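Local coordinates for cytidylyltransferase (PDB 6OEW), which probably transfers nucleotidyl groups as a metal-binding cytidylyltransferase built on the GT-A fold, at residues Asp147-Thr152 against His171-Val176; Leu45-Phe50 against Ser219-Tyr224; Arg89-Ala94 against Ser154-Leu159. All coordinates share one frame; numbering follows the deposited sequence.

Contact 1: residues Asp147-Thr152 against His171-Val176; sequences DIEIFT and HIVPYV
Glu149 and Phe151 project from strand 149-152 of the central mixed sheet. They meet Ile172 and Val173 in the short link between helix 166-171 and helix 174-178. This link is a classic gamma turn. Ile172 takes positive phi (75°), and Val173 N bonds back to His171 O at 2.8 Å. The turn directs the Ile172 and Val173 side chains at the strand. No hydrogen bond joins the two segments.

The closer of the two meetings pairs a carboxylate with a branched apolar side chain. The Glu149 and Val173 side chains reach out to meet each other. Both Val173 methyls touch Glu149 OE2, CG1 at 3.4 Å and CG2 at 3.6 Å. Glu149 CG stands beside its backbone N (chi1 -60°), and the chain runs on extended, which brings the carboxylate to the valine. The other oxygen, OE1, is held in a salt bridge by Arg104 NH1. The carboxylate is thus gripped at one oxygen and packed by methyls at the other.

The second meeting is looser and purely apolar. Phe151 CZ lies 4.3 Å from Ile172 CG2, and the methyl approaches the ring obliquely. The pair continues into Leu156, which touches both side chains. All four residues are buried.

Asp108, a magnesium ligand in a structure of this protein, has its side chain about 10 Å from that of Glu149. Strand 149-152 runs antiparallel to its neighbours, 101-106 and 133-135. Ile150, between Glu149 and Phe151, packs on helix 114-126. Helix 153-162 flanks this region: Val176 of helix 174-178 rests on its Leu159.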
loop_
_atom_site.group_PDB
_atom_site.type_symbol
_atom_site.label_atom_id
_atom_site.label_comp_id
_atom_site.label_asym_id
_atom_site.label_seq_id
_atom_site.Cartn_x
_atom_site.Cartn_y
_atom_site.Cartn_z
ATOM N N ASP A 147 -1.290 1.737 -5.111
ATOM C CA ASP A 147 -2.403 0.819 -4.858
ATOM C C ASP A 147 -2.964 1.010 -3.458
ATOM O O ASP A 147 -2.225 1.007 -2.464
ATOM C CB ASP A 147 -1.965 -0.642 -5.008
ATOM C CG ASP A 147 -1.377 -0.972 -6.375
ATOM O OD1 ASP A 147 -1.126 -0.072 -7.202
ATOM O OD2 ASP A 147 -1.148 -2.176 -6.599
ATOM N N ILE A 148 -4.284 1.155 -3.384
ATOM C CA ILE A 148 -4.996 1.327 -2.127
ATOM C C ILE A 148 -6.241 0.470 -2.196
ATOM O O ILE A 148 -6.987 0.533 -3.181
ATOM C CB ILE A 148 -5.367 2.807 -1.891
ATOM C CG1 ILE A 148 -4.097 3.673 -1.808
ATOM C CG2 ILE A 148 -6.231 2.933 -0.636
ATOM C CD1 ILE A 148 -4.341 5.231 -2.017
ATOM N N GLU A 149 -6.458 -0.336 -1.170
ATOM C CA GLU A 149 -7.679 -1.099 -0.992
ATOM C C GLU A 149 -8.215 -0.782 0.388
ATOM O O GLU A 149 -7.443 -0.652 1.342
ATOM C CB GLU A 149 -7.425 -2.627 -1.143
ATOM C CG GLU A 149 -6.879 -2.957 -2.512
ATOM C CD GLU A 149 -6.060 -4.241 -2.540
ATOM O OE1 GLU A 149 -5.249 -4.459 -1.610
ATOM O OE2 GLU A 149 -6.239 -5.010 -3.505
ATOM N N ILE A 150 -9.527 -0.600 0.480
ATOM C CA ILE A 150 -10.202 -0.289 1.734
ATOM C C ILE A 150 -11.357 -1.254 1.901
ATOM O O ILE A 150 -12.193 -1.382 1.000
ATOM C CB ILE A 150 -10.712 1.166 1.752
ATOM C CG1 ILE A 150 -9.551 2.115 1.387
ATOM C CG2 ILE A 150 -11.264 1.472 3.120
ATOM C CD1 ILE A 150 -9.995 3.610 1.255
ATOM N N PHE A 151 -11.431 -1.912 3.055
ATOM C CA PHE A 151 -12.562 -2.791 3.290
ATOM C C PHE A 151 -12.863 -2.885 4.776
ATOM O O PHE A 151 -12.025 -2.563 5.625
ATOM C CB PHE A 151 -12.322 -4.179 2.693
ATOM C CG PHE A 151 -10.936 -4.714 2.943
ATOM C CD1 PHE A 151 -10.642 -5.375 4.125
ATOM C CD2 PHE A 151 -9.935 -4.554 1.999
ATOM C CE1 PHE A 151 -9.354 -5.879 4.361
ATOM C CE2 PHE A 151 -8.661 -5.038 2.225
ATOM C CZ PHE A 151 -8.359 -5.700 3.401
ATOM N N THR A 152 -14.091 -3.309 5.074
ATOM C CA THR A 152 -14.555 -3.429 6.448
ATOM C C THR A 152 -13.952 -4.663 7.102
ATOM O O THR A 152 -13.577 -5.632 6.436
ATOM C CB THR A 152 -16.086 -3.526 6.530
ATOM O OG1 THR A 152 -16.548 -4.720 5.885
ATOM C CG2 THR A 152 -16.757 -2.302 5.885
ATOM N N HIS A 171 -2.993 -13.263 -0.740
ATOM C CA HIS A 171 -3.254 -11.993 -1.407
ATOM C C HIS A 171 -4.504 -11.285 -0.924
ATOM O O HIS A 171 -4.692 -10.111 -1.266
ATOM C CB HIS A 171 -3.327 -12.208 -2.914
ATOM C CG HIS A 171 -2.015 -12.636 -3.480
ATOM N ND1 HIS A 171 -0.942 -11.777 -3.564
ATOM C CD2 HIS A 171 -1.568 -13.849 -3.891
ATOM C CE1 HIS A 171 0.097 -12.431 -4.056
ATOM N NE2 HIS A 171 -0.257 -13.689 -4.261
ATOM N N ILE A 172 -5.357 -11.977 -0.166
ATOM C CA ILE A 172 -6.536 -11.434 0.511
ATOM C C ILE A 172 -7.676 -11.162 -0.463
ATOM O O ILE A 172 -8.744 -11.770 -0.358
ATOM C CB ILE A 172 -6.231 -10.154 1.311
ATOM C CG1 ILE A 172 -5.161 -10.413 2.373
ATOM C CG2 ILE A 172 -7.528 -9.671 1.977
ATOM C CD1 ILE A 172 -4.893 -9.202 3.272
ATOM N N VAL A 173 -7.460 -10.259 -1.411
ATOM C CA VAL A 173 -8.532 -9.749 -2.265
ATOM C C VAL A 173 -8.954 -10.618 -3.450
ATOM O O VAL A 173 -10.037 -10.348 -3.983
ATOM C CB VAL A 173 -8.162 -8.362 -2.808
ATOM C CG1 VAL A 173 -7.889 -7.414 -1.677
ATOM C CG2 VAL A 173 -6.982 -8.490 -3.782
ATOM N N PRO A 174 -8.197 -11.638 -3.919
ATOM C CA PRO A 174 -8.568 -12.262 -5.205
ATOM C C PRO A 174 -10.006 -12.736 -5.294
ATOM O O PRO A 174 -10.620 -12.610 -6.360
ATOM C CB PRO A 174 -7.600 -13.452 -5.304
ATOM C CG PRO A 174 -6.438 -13.010 -4.597
ATOM C CD PRO A 174 -6.948 -12.257 -3.422
ATOM N N TYR A 175 -10.556 -13.299 -4.221
ATOM C CA TYR A 175 -11.938 -13.756 -4.294
ATOM C C TYR A 175 -12.890 -12.586 -4.532
ATOM O O TYR A 175 -13.893 -12.739 -5.238
ATOM C CB TYR A 175 -12.327 -14.519 -3.029
ATOM C CG TYR A 175 -13.719 -15.115 -3.093
ATOM C CD1 TYR A 175 -13.920 -16.417 -3.525
ATOM C CD2 TYR A 175 -14.844 -14.357 -2.742
ATOM C CE1 TYR A 175 -15.194 -16.972 -3.590
ATOM C CE2 TYR A 175 -16.121 -14.903 -2.810
ATOM C CZ TYR A 175 -16.288 -16.196 -3.232
ATOM O OH TYR A 175 -17.548 -16.729 -3.298
ATOM N N VAL A 176 -12.595 -11.411 -3.958
ATOM C CA VAL A 176 -13.451 -10.241 -4.192
ATOM C C VAL A 176 -13.374 -9.828 -5.653
ATOM O O VAL A 176 -14.398 -9.645 -6.324
ATOM C CB VAL A 176 -13.065 -9.075 -3.264
ATOM C CG1 VAL A 176 -13.824 -7.784 -3.686
ATOM C CG2 VAL A 176 -13.385 -9.402 -1.820
#

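Contact 2: residues Leu45-Phe50 against Ser219-Tyr224; sequences LKFSKF and SKEFSY
Phe47 and Glu221 bring the two loops nearest, with their CA atoms 7.7 Å apart. A type I beta turn runs from Leu45 to Ser48, closed by Ser48 N to Leu45 O at 3.1 Å. Phe47 is its third residue. In the facing segment Ser219 forms an ST turn: Ser219 OG accepts from Glu221 N at 3.1 Å. The last residue of the beta turn, Ser48, starts a second ST turn, its OG accepting from Phe50 N.

The contact is a CH-pi interaction at the surface. Glu221 CG sits 3.7 Å from the centroid of the Phe47 ring, 20° off the ring normal. The carboxylate continues past the rim, on the CE1 side, and its plane is 15° from that of the ring. Glu221 CD lies 3.4 Å from Phe47 CE1. Glu221 CG swings away from the backbone N (chi1 -156°), which sets it over the ring face, and the extended chain carries the carboxylate outward. Lys220 turns its ammonium to Asp34 and Glu43 instead.

Helix 114-126 borders the first loop: Phe47 touches Ser114, and Ser48 OG bonds to Asp118. The second loop leads into helix 224-233, where Ser223 is the N-cap.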
loop_
_atom_site.group_PDB
_atom_site.type_symbol
_atom_site.label_atom_id
_atom_site.label_comp_id
_atom_site.label_asym_id
_atom_site.label_seq_id
_atom_site.Cartn_x
_atom_site.Cartn_y
_atom_site.Cartn_z
ATOM N N LEU A 45 3.099 8.738 4.745
ATOM C CA LEU A 45 1.807 8.468 5.365
ATOM C C LEU A 45 1.577 9.283 6.632
ATOM O O LEU A 45 0.435 9.358 7.098
ATOM C CB LEU A 45 1.684 6.976 5.668
ATOM C CG LEU A 45 1.557 6.126 4.413
ATOM C CD1 LEU A 45 1.782 4.657 4.744
ATOM C CD2 LEU A 45 0.185 6.296 3.838
ATOM N N LYS A 46 2.627 9.889 7.199
ATOM C CA LYS A 46 2.433 10.784 8.336
ATOM C C LYS A 46 1.558 11.972 7.978
ATOM O O LYS A 46 0.980 12.589 8.879
ATOM C CB LYS A 46 3.777 11.281 8.874
ATOM N N PHE A 47 1.447 12.312 6.691
ATOM C CA PHE A 47 0.615 13.436 6.269
ATOM C C PHE A 47 -0.865 13.078 6.147
ATOM O O PHE A 47 -1.680 13.972 5.889
ATOM C CB PHE A 47 1.119 13.991 4.932
ATOM C CG PHE A 47 2.504 14.600 5.007
ATOM C CD1 PHE A 47 2.682 15.906 5.450
ATOM C CD2 PHE A 47 3.624 13.866 4.643
ATOM C CE1 PHE A 47 3.941 16.470 5.523
ATOM C CE2 PHE A 47 4.887 14.433 4.719
ATOM C CZ PHE A 47 5.043 15.731 5.157
ATOM N N SER A 48 -1.233 11.809 6.311
ATOM C CA SER A 48 -2.634 11.414 6.210
ATOM C C SER A 48 -3.411 11.907 7.421
ATOM O O SER A 48 -2.897 11.922 8.544
ATOM C CB SER A 48 -2.755 9.896 6.106
ATOM O OG SER A 48 -4.110 9.476 6.228
ATOM N N LYS A 49 -4.664 12.324 7.198
ATOM C CA LYS A 49 -5.468 12.628 8.372
ATOM C C LYS A 49 -5.742 11.387 9.215
ATOM O O LYS A 49 -6.207 11.523 10.348
ATOM C CB LYS A 49 -6.780 13.314 7.961
ATOM C CG LYS A 49 -7.655 12.488 7.040
ATOM C CD LYS A 49 -9.089 13.048 6.978
ATOM C CE LYS A 49 -9.303 13.972 5.789
ATOM N NZ LYS A 49 -10.754 14.159 5.498
ATOM N N PHE A 50 -5.431 10.187 8.718
ATOM C CA PHE A 50 -5.579 8.956 9.489
ATOM C C PHE A 50 -4.240 8.395 9.971
ATOM O O PHE A 50 -4.137 7.194 10.249
ATOM C CB PHE A 50 -6.346 7.917 8.667
ATOM C CG PHE A 50 -7.665 8.432 8.145
ATOM C CD1 PHE A 50 -8.784 8.513 8.980
ATOM C CD2 PHE A 50 -7.789 8.873 6.833
ATOM C CE1 PHE A 50 -9.988 9.002 8.507
ATOM C CE2 PHE A 50 -8.992 9.370 6.364
ATOM C CZ PHE A 50 -10.094 9.441 7.202
ATOM N N SER A 219 11.309 17.862 -0.514
ATOM C CA SER A 219 10.816 17.185 0.677
ATOM C C SER A 219 10.117 15.892 0.275
ATOM O O SER A 219 10.150 15.503 -0.899
ATOM C CB SER A 219 9.859 18.089 1.454
ATOM O OG SER A 219 8.572 18.115 0.847
ATOM N N LYS A 220 9.484 15.217 1.231
ATOM C CA LYS A 220 8.721 14.014 0.927
ATOM C C LYS A 220 7.230 14.300 0.799
ATOM O O LYS A 220 6.431 13.359 0.741
ATOM C CB LYS A 220 8.962 12.940 1.995
ATOM C CG LYS A 220 10.453 12.678 2.291
ATOM C CD LYS A 220 10.628 11.498 3.271
ATOM C CE LYS A 220 12.121 11.192 3.501
ATOM N NZ LYS A 220 12.741 12.243 4.326
ATOM N N GLU A 221 6.843 15.573 0.733
ATOM C CA GLU A 221 5.440 15.956 0.769
ATOM C C GLU A 221 4.826 16.118 -0.621
ATOM O O GLU A 221 3.662 16.508 -0.724
ATOM C CB GLU A 221 5.284 17.251 1.568
ATOM C CG GLU A 221 3.897 17.433 2.159
ATOM C CD GLU A 221 3.772 18.695 2.973
ATOM O OE1 GLU A 221 4.790 19.403 3.128
ATOM O OE2 GLU A 221 2.654 18.966 3.462
ATOM N N PHE A 222 5.563 15.806 -1.684
ATOM C CA PHE A 222 5.066 16.026 -3.034
ATOM C C PHE A 222 3.885 15.112 -3.332
ATOM O O PHE A 222 3.787 14.000 -2.814
ATOM C CB PHE A 222 6.174 15.796 -4.051
ATOM C CG PHE A 222 6.807 14.420 -3.971
ATOM C CD1 PHE A 222 6.278 13.361 -4.686
ATOM C CD2 PHE A 222 7.949 14.204 -3.206
ATOM C CE1 PHE A 222 6.857 12.098 -4.625
ATOM C CE2 PHE A 222 8.539 12.953 -3.147
ATOM C CZ PHE A 222 7.991 11.898 -3.860
ATOM N N SER A 223 2.971 15.593 -4.176
ATOM C CA SER A 223 1.777 14.819 -4.482
ATOM C C SER A 223 2.019 13.872 -5.659
ATOM O O SER A 223 3.017 13.968 -6.378
ATOM C CB SER A 223 0.597 15.743 -4.788
ATOM O OG SER A 223 0.751 16.289 -6.081
ATOM N N TYR A 224 1.071 12.946 -5.845
ATOM C CA TYR A 224 1.091 12.054 -7.002
ATOM C C TYR A 224 1.107 12.837 -8.308
ATOM O O TYR A 224 1.931 12.569 -9.188
ATOM C CB TYR A 224 -0.117 11.111 -6.968
ATOM C CG TYR A 224 -0.295 10.291 -8.236
ATOM C CD1 TYR A 224 0.583 9.242 -8.541
ATOM C CD2 TYR A 224 -1.322 10.579 -9.140
ATOM C CE1 TYR A 224 0.428 8.495 -9.691
ATOM C CE2 TYR A 224 -1.483 9.834 -10.295
ATOM C CZ TYR A 224 -0.601 8.798 -10.560
ATOM O OH TYR A 224 -0.740 8.054 -11.699
#

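Contact 3: residues Arg89-Ala94 against Ser154-Leu159; sequences RYLDAA and SLLEKL
Leu156 packs one methyl against the backbone and the side-chain base of helix 86-96, and this is the main apolar contact between the helices. Leu156 CD2 lies 3.8 Å from Tyr90 CB. Leu156 CD2 is also 3.7 Å from Leu91 N and 4.2 Å from Leu91 CB. Leu156 CG is anti to the backbone N (chi1 -179°), which carries the methyl across to the other helix. The Leu91 and Leu156 side chains lie alongside, running in opposing senses, and Leu91 CD1 also lies 4.2 Å from Leu156 CD2.

Glu157 adds a contact through the aliphatic part of its chain. Glu157 CG is 3.7 Å from Leu91 CD1, and the glutamate chain lies roughly perpendicular to that of the leucine. This part of the interface is less deeply buried than the leucine pair.

The helices run roughly antiparallel. The axes of 89-94 and 154-159 approach to 10.4 Å, and their N-to-C directions differ by 142°. Helix 86-96 is the connection of a beta-alpha-beta crossover from strand 77-81 to the parallel strand 101-106. Helix 153-162 follows strand 149-152, the antiparallel neighbour of strand 101-106. Ile102 of strand 101-106 lies beneath the junction and touches Tyr90, Ala94 and Leu156.

Polar bonds lie within the helices or lead elsewhere; none spans the pair. Tyr90 meets the facing helix at its CB, while its ring leads away and its OH bonds to Leu14 O of strand 11-16.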
loop_
_atom_site.group_PDB
_atom_site.type_symbol
_atom_site.label_atom_id
_atom_site.label_comp_id
_atom_site.label_asym_id
_atom_site.label_seq_id
_atom_site.Cartn_x
_atom_site.Cartn_y
_atom_site.Cartn_z
ATOM N N ARG A 89 -2.942 -12.513 9.229
ATOM C CA ARG A 89 -2.135 -11.406 9.742
ATOM C C ARG A 89 -2.957 -10.122 9.836
ATOM O O ARG A 89 -2.865 -9.391 10.835
ATOM C CB ARG A 89 -0.908 -11.176 8.864
ATOM C CG ARG A 89 0.214 -10.424 9.591
ATOM C CD ARG A 89 1.244 -9.797 8.642
ATOM N NE ARG A 89 1.911 -10.813 7.826
ATOM C CZ ARG A 89 2.730 -10.523 6.821
ATOM N NH1 ARG A 89 2.996 -9.240 6.526
ATOM N NH2 ARG A 89 3.294 -11.515 6.123
ATOM N N TYR A 90 -3.766 -9.830 8.806
ATOM C CA TYR A 90 -4.581 -8.612 8.829
ATOM C C TYR A 90 -5.731 -8.736 9.813
ATOM O O TYR A 90 -6.118 -7.750 10.457
ATOM C CB TYR A 90 -5.135 -8.299 7.443
ATOM C CG TYR A 90 -4.248 -7.390 6.656
ATOM C CD1 TYR A 90 -3.115 -7.889 6.020
ATOM C CD2 TYR A 90 -4.523 -6.025 6.562
ATOM C CE1 TYR A 90 -2.281 -7.062 5.304
ATOM C CE2 TYR A 90 -3.695 -5.186 5.849
ATOM C CZ TYR A 90 -2.569 -5.715 5.230
ATOM O OH TYR A 90 -1.743 -4.871 4.521
ATOM N N LEU A 91 -6.320 -9.927 9.919
ATOM C CA LEU A 91 -7.427 -10.097 10.852
ATOM C C LEU A 91 -6.927 -10.002 12.292
ATOM O O LEU A 91 -7.541 -9.332 13.129
ATOM C CB LEU A 91 -8.134 -11.428 10.582
ATOM C CG LEU A 91 -9.471 -11.688 11.263
ATOM C CD1 LEU A 91 -10.418 -10.526 11.036
ATOM C CD2 LEU A 91 -10.076 -12.979 10.758
ATOM N N ASP A 92 -5.788 -10.641 12.589
ATOM C CA ASP A 92 -5.176 -10.510 13.911
ATOM C C ASP A 92 -4.910 -9.037 14.250
ATOM O O ASP A 92 -5.260 -8.554 15.337
ATOM C CB ASP A 92 -3.852 -11.283 13.969
ATOM C CG ASP A 92 -4.010 -12.806 14.077
ATOM O OD1 ASP A 92 -5.117 -13.325 14.272
ATOM O OD2 ASP A 92 -2.965 -13.494 13.947
ATOM N N ALA A 93 -4.279 -8.311 13.322
ATOM C CA ALA A 93 -3.925 -6.921 13.578
ATOM C C ALA A 93 -5.168 -6.059 13.765
ATOM O O ALA A 93 -5.223 -5.232 14.682
ATOM C CB ALA A 93 -3.078 -6.374 12.430
ATOM N N ALA A 94 -6.171 -6.232 12.895
ATOM C CA ALA A 94 -7.377 -5.408 12.986
ATOM C C ALA A 94 -8.091 -5.625 14.311
ATOM O O ALA A 94 -8.562 -4.668 14.948
ATOM C CB ALA A 94 -8.309 -5.714 11.817
ATOM N N SER A 154 -15.772 -6.593 8.684
ATOM C CA SER A 154 -16.772 -7.617 8.391
ATOM C C SER A 154 -16.474 -8.331 7.074
ATOM O O SER A 154 -16.597 -9.560 6.987
ATOM C CB SER A 154 -18.171 -6.991 8.379
ATOM O OG SER A 154 -18.609 -6.825 9.714
ATOM N N LEU A 155 -16.071 -7.583 6.044
ATOM C CA LEU A 155 -15.713 -8.214 4.777
ATOM C C LEU A 155 -14.513 -9.139 4.962
ATOM O O LEU A 155 -14.512 -10.277 4.482
ATOM C CB LEU A 155 -15.414 -7.158 3.709
ATOM C CG LEU A 155 -14.887 -7.831 2.423
ATOM C CD1 LEU A 155 -15.580 -7.366 1.175
ATOM C CD2 LEU A 155 -13.360 -7.676 2.265
ATOM N N LEU A 156 -13.488 -8.666 5.669
ATOM C CA LEU A 156 -12.310 -9.502 5.893
ATOM C C LEU A 156 -12.685 -10.796 6.618
ATOM O O LEU A 156 -12.172 -11.873 6.290
ATOM C CB LEU A 156 -11.249 -8.705 6.661
ATOM C CG LEU A 156 -9.944 -9.473 6.953
ATOM C CD1 LEU A 156 -9.383 -9.961 5.644
ATOM C CD2 LEU A 156 -8.941 -8.549 7.661
ATOM N N GLU A 157 -13.610 -10.720 7.577
ATOM C CA GLU A 157 -14.054 -11.923 8.273
ATOM C C GLU A 157 -14.764 -12.884 7.325
ATOM O O GLU A 157 -14.559 -14.105 7.404
ATOM C CB GLU A 157 -14.941 -11.535 9.456
ATOM C CG GLU A 157 -14.118 -10.972 10.620
ATOM C CD GLU A 157 -14.964 -10.459 11.775
ATOM O OE1 GLU A 157 -16.130 -10.080 11.546
ATOM O OE2 GLU A 157 -14.453 -10.431 12.915
ATOM N N LYS A 158 -15.567 -12.355 6.397
ATOM C CA LYS A 158 -16.190 -13.210 5.390
ATOM C C LYS A 158 -15.137 -13.874 4.504
ATOM O O LYS A 158 -15.259 -15.058 4.175
ATOM C CB LYS A 158 -17.178 -12.409 4.545
ATOM N N LEU A 159 -14.086 -13.140 4.122
ATOM C CA LEU A 159 -13.013 -13.777 3.354
ATOM C C LEU A 159 -12.295 -14.840 4.173
ATOM O O LEU A 159 -11.981 -15.918 3.653
ATOM C CB LEU A 159 -12.010 -12.739 2.860
ATOM C CG LEU A 159 -12.578 -11.721 1.874
ATOM C CD1 LEU A 159 -11.488 -10.773 1.407
ATOM C CD2 LEU A 159 -13.231 -12.464 0.704
#

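Contacts 1 and 3 are neighbours, with centres 11 Å apart on the same side of the chain's centre. Ile172 CD1 lies 3.5 Å from Tyr90 CD1, and Ile172 O packs 3.4 Å from Leu159 CD1. Their segments alternate along the chain. Contact 2 is separate. Its centre is 22 Å from that of contact 1, across the chain's centre, and 26 Å from that of contact 3. It joins loops far apart in sequence, and both other contacts fall between them. The side chains of Glu149 and Tyr90 each lie about 10 Å from that of Asp108, while contact 2 is away from this metal site.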